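Poly(ADP-ribose) glycohydrolase from Thermomonospora curvata catalyses the hydrolysis of glycosidic ribose-ribose bonds in poly(ADP-ribose), releasing ADP-ribose. One contact in two of its structures: PDB 3SIJ (chain A, 1.90 Å), residues 91-96 and 110-115, and PDB 3SII (chain B, 1.48 Å), residues 91-96 and 110-115. One frame, after least-squares fit of the local backbone (RMSD 0.15 Å); residues are numbered along the deposited sequences.

Structure 1 (3SIJ); sequences CLNFAS and AQEAGL. Engineered in segment 110-115: Ala113 (natural residue Glu).
Glu112 reaches from the start of helix 111-118 to the end of strand 90-94, an inner strand of the mixed sheet in this macrodomain-type catalytic domain. Its chain is extended, with CG anti to the backbone N (chi1 172°). This brings the carboxylate to Ser96, where Ser96 N donates to Glu112 OE1 at 2.7 Å. The nitrogen comes from the syn side, 30° out of the carboxylate plane. Glu112 OE2 also accepts from Gly101 N. Asn93 crosses the same side chain, its amide turned 65° from the carboxylate. Asn93 ND2 lies 3.3 Å from Glu112 OE2 and is hydrogen-bonded to Thr174 OG1. Leu115 CD1 packs 3.7 Å from Asn93 CB. The Gln111 amide stacks almost flat over one face of the Phe94 ring. Water 1 links Phe94 O to Glu112 N, and water 3 links Ser96 O to Glu112 OE2. Water 2 donates to Glu112 OE1. Engineered Ala113 points away from the strand and touches Phe104.

Structure 2 (3SII); sequences CLNFAS and AQEEGL. With A1R (5'-O-[(S)-{[(S)-{[(2R,3R,4S)-3,4-dihydroxypyrrolidin-2-yl]methoxy}(hydroxy)phosphoryl]oxy}(hydroxy)phosphoryl]adenosine), chain C.
Glu112 meets Ser96 through an extended chain, CG anti to the backbone N (chi1 174°). Ser96 N donates to Glu112 OE1 at 2.7 Å, from the syn side and 32° out of the carboxylate plane. Glu112 OE2 also accepts from Gly101 N. Asn93 crosses this side chain, its amide turned 66° from the carboxylate. Asn93 ND2 lies 3.2 Å from Glu112 OE2 and is hydrogen-bonded to Thr174 OG1. Leu115 CD1 packs 3.9 Å from Asn93 CB. The Gln111 amide stacks almost flat over one face of the Phe94 ring. Water 4 links Phe94 O to Glu112 N and donates to A1R O1A. Water 5 links Ser96 O to Glu112 OE2. Gln111 N donates to phosphate oxygen A1R O1A at 2.8 Å. Glu113 points away from the strand, but a bend at chi2 brings its carboxylate to the inhibitor. Glu113 OE1 lies 3.0 Å from A1R C1N, and OE2 accepts from Gly103 N. A1R O2N donates to Glu112 OE1 at 2.8 Å, so both glutamates line its pyrrolidine end.

Structure 1 against structure 2
The exchanged position is Ala113(A) against Glu113(B), where the alanine is engineered. The two CB atoms coincide within the error. Each lies against the carbonyl of Ala110 at the helix start: Ala113(A) CB is 3.6 Å from Ala110(A) O, and Glu113(B) CB is 3.7 Å from Ala110(B) O. CG, CD, OE1 and OE2 of Glu113(B) have no counterpart in Ala113(A). The alanine therefore lacks the carboxylate that reaches the pyrrolidine ring of A1R and accepts from Gly103(B) N. After superposition, Ala110(A) CB stands 2.3 Å apart from the place of Glu113(B) OE1. Loss of this acidic group would probably alter the polarity of the site beside the ligand.

The second difference is A1R, which is present in structure 2 alone. It touches Phe94(B), Ala95(B), Ser96(B), Ala110(B), Gln111(B), Glu112(B) and Glu113(B). In structure 1, water 2 stands at the place of its atom C2N.

The side chains of Asn93(A), Phe94(A), Ser96(A), Glu112(A) and Leu115(A) keep the places of their counterparts. The bond from Ser96(A) N to Glu112(A) OE1 is 2.7 Å, as is that from Ser96(B) N to Glu112(B) OE1. Water 1 matches water 4, and water 3 matches water 5.

Structure 1 (3SIJ)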
loop_
_atom_site.group_PDB
_atom_site.type_symbol
_atom_site.label_atom_id
_atom_site.label_comp_id
_atom_site.label_asym_id
_atom_site.label_seq_id
_atom_site.Cartn_x
_atom_site.Cartn_y
_atom_site.Cartn_z
ATOM N N CYS A 91 5.566 -2.566 0.354
ATOM C CA CYS A 91 4.368 -2.203 1.106
ATOM C C CYS A 91 3.138 -2.167 0.207
ATOM O O CYS A 91 3.157 -1.557 -0.846
ATOM C CB CYS A 91 4.517 -0.818 1.733
ATOM S SG CYS A 91 5.856 -0.688 2.944
ATOM N N LEU A 92 2.054 -2.781 0.659
ATOM C CA LEU A 92 0.794 -2.699 -0.062
ATOM C C LEU A 92 0.120 -1.356 0.220
ATOM O O LEU A 92 -0.153 -1.029 1.372
ATOM C CB LEU A 92 -0.120 -3.853 0.351
ATOM C CG LEU A 92 -1.552 -3.800 -0.191
ATOM C CD1 LEU A 92 -1.554 -3.603 -1.715
ATOM C CD2 LEU A 92 -2.340 -5.040 0.223
ATOM N N ASN A 93 -0.122 -0.583 -0.841
ATOM C CA ASN A 93 -0.920 0.642 -0.775
ATOM C C ASN A 93 -2.396 0.335 -1.032
ATOM O O ASN A 93 -2.758 -0.232 -2.083
ATOM C CB ASN A 93 -0.391 1.647 -1.803
ATOM C CG ASN A 93 -1.312 2.848 -1.990
ATOM O OD1 ASN A 93 -2.047 3.235 -1.082
ATOM N ND2 ASN A 93 -1.271 3.442 -3.180
ATOM N N PHE A 94 -3.249 0.672 -0.065
ATOM C CA PHE A 94 -4.677 0.361 -0.182
ATOM C C PHE A 94 -5.266 1.390 -1.122
ATOM O O PHE A 94 -5.877 2.367 -0.681
ATOM C CB PHE A 94 -5.394 0.420 1.182
ATOM C CG PHE A 94 -4.762 -0.446 2.249
ATOM C CD1 PHE A 94 -3.791 -1.398 1.920
ATOM C CD2 PHE A 94 -5.145 -0.314 3.581
ATOM C CE1 PHE A 94 -3.211 -2.191 2.898
ATOM C CE2 PHE A 94 -4.565 -1.104 4.563
ATOM C CZ PHE A 94 -3.605 -2.043 4.226
ATOM N N ALA A 95 -5.059 1.166 -2.414
ATOM C CA ALA A 95 -5.260 2.194 -3.431
ATOM C C ALA A 95 -6.693 2.659 -3.610
ATOM O O ALA A 95 -7.647 1.879 -3.496
ATOM C CB ALA A 95 -4.724 1.715 -4.760
ATOM N N SER A 96 -6.829 3.947 -3.888
ATOM C CA SER A 96 -8.029 4.453 -4.523
ATOM C C SER A 96 -7.909 4.044 -5.983
ATOM O O SER A 96 -6.811 4.059 -6.545
ATOM C CB SER A 96 -8.101 5.972 -4.409
ATOM O OG SER A 96 -9.070 6.483 -5.311
ATOM N N ALA A 110 -6.840 8.356 5.337
ATOM C CA ALA A 110 -6.877 7.017 4.768
ATOM C C ALA A 110 -5.459 6.485 4.681
ATOM O O ALA A 110 -4.502 7.258 4.627
ATOM C CB ALA A 110 -7.521 7.046 3.385
ATOM N N GLN A 111 -5.328 5.167 4.659
ATOM C CA GLN A 111 -4.005 4.566 4.586
ATOM C C GLN A 111 -3.202 5.159 3.422
ATOM O O GLN A 111 -2.058 5.594 3.607
ATOM C CB GLN A 111 -4.104 3.044 4.480
ATOM C CG GLN A 111 -2.781 2.318 4.720
ATOM C CD GLN A 111 -2.168 1.750 3.462
ATOM O OE1 GLN A 111 -1.266 0.910 3.524
ATOM N NE2 GLN A 111 -2.634 2.213 2.313
ATOM N N GLU A 112 -3.798 5.195 2.232
ATOM C CA GLU A 112 -3.087 5.716 1.063
ATOM C C GLU A 112 -2.681 7.182 1.198
ATOM O O GLU A 112 -1.610 7.585 0.728
ATOM C CB GLU A 112 -3.902 5.551 -0.223
ATOM C CG GLU A 112 -3.241 6.263 -1.417
ATOM C CD GLU A 112 -3.910 5.992 -2.760
ATOM O OE1 GLU A 112 -5.139 5.767 -2.790
ATOM O OE2 GLU A 112 -3.199 6.016 -3.792
ATOM N N ALA A 113 -3.556 7.994 1.788
ATOM C CA ALA A 113 -3.266 9.414 1.947
ATOM C C ALA A 113 -2.066 9.586 2.862
ATOM O O ALA A 113 -1.225 10.460 2.650
ATOM C CB ALA A 113 -4.483 10.148 2.514
ATOM N N GLY A 114 -1.992 8.748 3.885
ATOM C CA GLY A 114 -0.875 8.788 4.810
ATOM C C GLY A 114 0.425 8.467 4.109
ATOM O O GLY A 114 1.453 9.080 4.386
ATOM N N LEU A 115 0.383 7.500 3.191
ATOM C CA LEU A 115 1.564 7.172 2.390
ATOM C C LEU A 115 1.960 8.355 1.518
ATOM O O LEU A 115 3.134 8.698 1.419
ATOM C CB LEU A 115 1.288 5.954 1.502
ATOM C CG LEU A 115 0.895 4.682 2.244
ATOM C CD1 LEU A 115 0.672 3.516 1.259
ATOM C CD2 LEU A 115 1.968 4.329 3.261
HETATM O O HOH W 1 -6.433 3.960 1.651
HETATM O O HOH W 2 -7.261 5.515 -0.587
HETATM O O HOH W 3 -4.313 4.960 -6.110
#

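Structure 2 (3SII)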
loop_
_atom_site.group_PDB
_atom_site.type_symbol
_atom_site.label_atom_id
_atom_site.label_comp_id
_atom_site.label_asym_id
_atom_site.label_seq_id
_atom_site.Cartn_x
_atom_site.Cartn_y
_atom_site.Cartn_z
ATOM N N CYS B 91 5.530 -2.691 0.313
ATOM C CA CYS B 91 4.330 -2.365 1.063
ATOM C C CYS B 91 3.112 -2.269 0.156
ATOM O O CYS B 91 3.172 -1.642 -0.897
ATOM C CB CYS B 91 4.475 -1.003 1.739
ATOM S SG CYS B 91 5.849 -0.841 2.890
ATOM N N LEU B 92 2.006 -2.862 0.584
ATOM C CA LEU B 92 0.746 -2.733 -0.131
ATOM C C LEU B 92 0.099 -1.382 0.195
ATOM O O LEU B 92 -0.124 -1.060 1.360
ATOM C CB LEU B 92 -0.187 -3.897 0.235
ATOM C CG LEU B 92 -1.611 -3.858 -0.326
ATOM C CD1 LEU B 92 -1.596 -3.768 -1.865
ATOM C CD2 LEU B 92 -2.416 -5.073 0.169
ATOM N N ASN B 93 -0.154 -0.596 -0.847
ATOM C CA ASN B 93 -0.916 0.651 -0.798
ATOM C C ASN B 93 -2.387 0.307 -1.020
ATOM O O ASN B 93 -2.735 -0.279 -2.055
ATOM C CB ASN B 93 -0.403 1.588 -1.906
ATOM C CG ASN B 93 -1.253 2.829 -2.062
ATOM O OD1 ASN B 93 -1.974 3.216 -1.146
ATOM N ND2 ASN B 93 -1.186 3.450 -3.237
ATOM N N PHE B 94 -3.234 0.646 -0.037
ATOM C CA PHE B 94 -4.669 0.366 -0.110
ATOM C C PHE B 94 -5.287 1.431 -1.007
ATOM O O PHE B 94 -5.840 2.437 -0.539
ATOM C CB PHE B 94 -5.319 0.410 1.281
ATOM C CG PHE B 94 -4.664 -0.485 2.320
ATOM C CD1 PHE B 94 -3.835 -1.543 1.964
ATOM C CD2 PHE B 94 -4.922 -0.274 3.672
ATOM C CE1 PHE B 94 -3.252 -2.355 2.930
ATOM C CE2 PHE B 94 -4.351 -1.086 4.641
ATOM C CZ PHE B 94 -3.512 -2.132 4.268
ATOM N N ALA B 95 -5.183 1.193 -2.307
ATOM C CA ALA B 95 -5.263 2.253 -3.298
ATOM C C ALA B 95 -6.664 2.675 -3.678
ATOM O O ALA B 95 -7.590 1.856 -3.738
ATOM C CB ALA B 95 -4.516 1.835 -4.550
ATOM N N SER B 96 -6.792 3.963 -3.971
ATOM C CA SER B 96 -7.902 4.459 -4.772
ATOM C C SER B 96 -7.726 3.983 -6.202
ATOM O O SER B 96 -6.617 3.956 -6.732
ATOM C CB SER B 96 -7.912 5.981 -4.750
ATOM O OG SER B 96 -8.872 6.502 -5.668
ATOM N N ALA B 110 -6.827 8.379 5.449
ATOM C CA ALA B 110 -6.892 6.936 5.236
ATOM C C ALA B 110 -5.475 6.453 4.942
ATOM O O ALA B 110 -4.535 7.252 4.922
ATOM C CB ALA B 110 -7.847 6.601 4.092
ATOM N N GLN B 111 -5.294 5.156 4.727
ATOM C CA GLN B 111 -3.925 4.634 4.616
ATOM C C GLN B 111 -3.154 5.204 3.423
ATOM O O GLN B 111 -1.996 5.624 3.565
ATOM C CB GLN B 111 -3.933 3.101 4.593
ATOM C CG GLN B 111 -2.554 2.472 4.670
ATOM C CD GLN B 111 -2.117 1.859 3.352
ATOM O OE1 GLN B 111 -2.633 2.204 2.285
ATOM N NE2 GLN B 111 -1.173 0.920 3.419
ATOM N N GLU B 112 -3.773 5.225 2.248
ATOM C CA GLU B 112 -3.070 5.720 1.064
ATOM C C GLU B 112 -2.688 7.187 1.216
ATOM O O GLU B 112 -1.580 7.598 0.854
ATOM C CB GLU B 112 -3.893 5.532 -0.209
ATOM C CG GLU B 112 -3.207 6.200 -1.409
ATOM C CD GLU B 112 -3.875 5.929 -2.740
ATOM O OE1 GLU B 112 -5.112 5.774 -2.777
ATOM O OE2 GLU B 112 -3.152 5.902 -3.760
ATOM N N GLU B 113 -3.619 7.981 1.733
ATOM C CA GLU B 113 -3.370 9.400 1.938
ATOM C C GLU B 113 -2.156 9.623 2.845
ATOM O O GLU B 113 -1.328 10.506 2.590
ATOM C CB GLU B 113 -4.620 10.073 2.509
ATOM C CG GLU B 113 -5.711 10.303 1.474
ATOM C CD GLU B 113 -6.660 9.129 1.290
ATOM O OE1 GLU B 113 -6.338 8.004 1.728
ATOM O OE2 GLU B 113 -7.736 9.337 0.690
ATOM N N GLY B 114 -2.050 8.820 3.900
ATOM C CA GLY B 114 -0.885 8.869 4.772
ATOM C C GLY B 114 0.410 8.550 4.031
ATOM O O GLY B 114 1.433 9.206 4.235
ATOM N N LEU B 115 0.377 7.538 3.166
ATOM C CA LEU B 115 1.549 7.203 2.362
ATOM C C LEU B 115 1.901 8.394 1.469
ATOM O O LEU B 115 3.069 8.781 1.369
ATOM C CB LEU B 115 1.288 5.962 1.501
ATOM C CG LEU B 115 0.904 4.680 2.233
ATOM C CD1 LEU B 115 0.742 3.559 1.227
ATOM C CD2 LEU B 115 1.951 4.314 3.301
HETATM N N1 A1R C . -1.534 1.681 8.503
HETATM C C2 A1R C . -2.069 0.442 8.726
HETATM N N3 A1R C . -3.413 0.232 8.788
HETATM C C4 A1R C . -4.138 1.325 8.618
HETATM C C5 A1R C . -3.703 2.625 8.373
HETATM C C6 A1R C . -2.330 2.758 8.325
HETATM N N6 A1R C . -1.720 4.031 8.107
HETATM N N7 A1R C . -4.786 3.486 8.244
HETATM C C8 A1R C . -5.874 2.710 8.398
HETATM N N9 A1R C . -5.545 1.388 8.634
HETATM C "C1'" A1R C . -6.427 0.251 8.830
HETATM C "C2'" A1R C . -7.782 0.609 9.336
HETATM O "O2'" A1R C . -8.256 -0.378 10.189
HETATM C "C3'" A1R C . -8.610 0.671 8.112
HETATM O "O3'" A1R C . -9.934 0.343 8.353
HETATM O "O4'" A1R C . -6.626 -0.415 7.608
HETATM C "C4'" A1R C . -7.975 -0.339 7.226
HETATM C "C5'" A1R C . -8.160 -0.013 5.759
HETATM O "O5'" A1R C . -7.637 1.243 5.462
HETATM P PA A1R C . -8.314 2.161 4.340
HETATM O O1A A1R C . -7.285 3.228 4.092
HETATM O O2A A1R C . -9.658 2.692 4.696
HETATM O O3A A1R C . -8.360 1.225 3.061
HETATM P PB A1R C . -9.542 0.970 2.011
HETATM O O1B A1R C . -10.768 0.362 2.647
HETATM O O2B A1R C . -8.963 0.075 0.952
HETATM O O5N A1R C . -10.000 2.372 1.451
HETATM C C5N A1R C . -9.359 2.971 0.366
HETATM N N4N A1R C . -9.276 4.927 0.939
HETATM C C1N A1R C . -8.143 5.809 0.693
HETATM O O2N A1R C . -7.402 6.580 -1.424
HETATM C C2N A1R C . -7.658 5.458 -0.679
HETATM O O3N A1R C . -9.816 5.308 -1.669
HETATM C C3N A1R C . -8.726 4.580 -1.220
HETATM C C4N A1R C . -9.664 4.017 -0.259
HETATM O O HOH W 4 -6.271 3.865 1.807
HETATM O O HOH W 5 -3.998 5.040 -6.189
#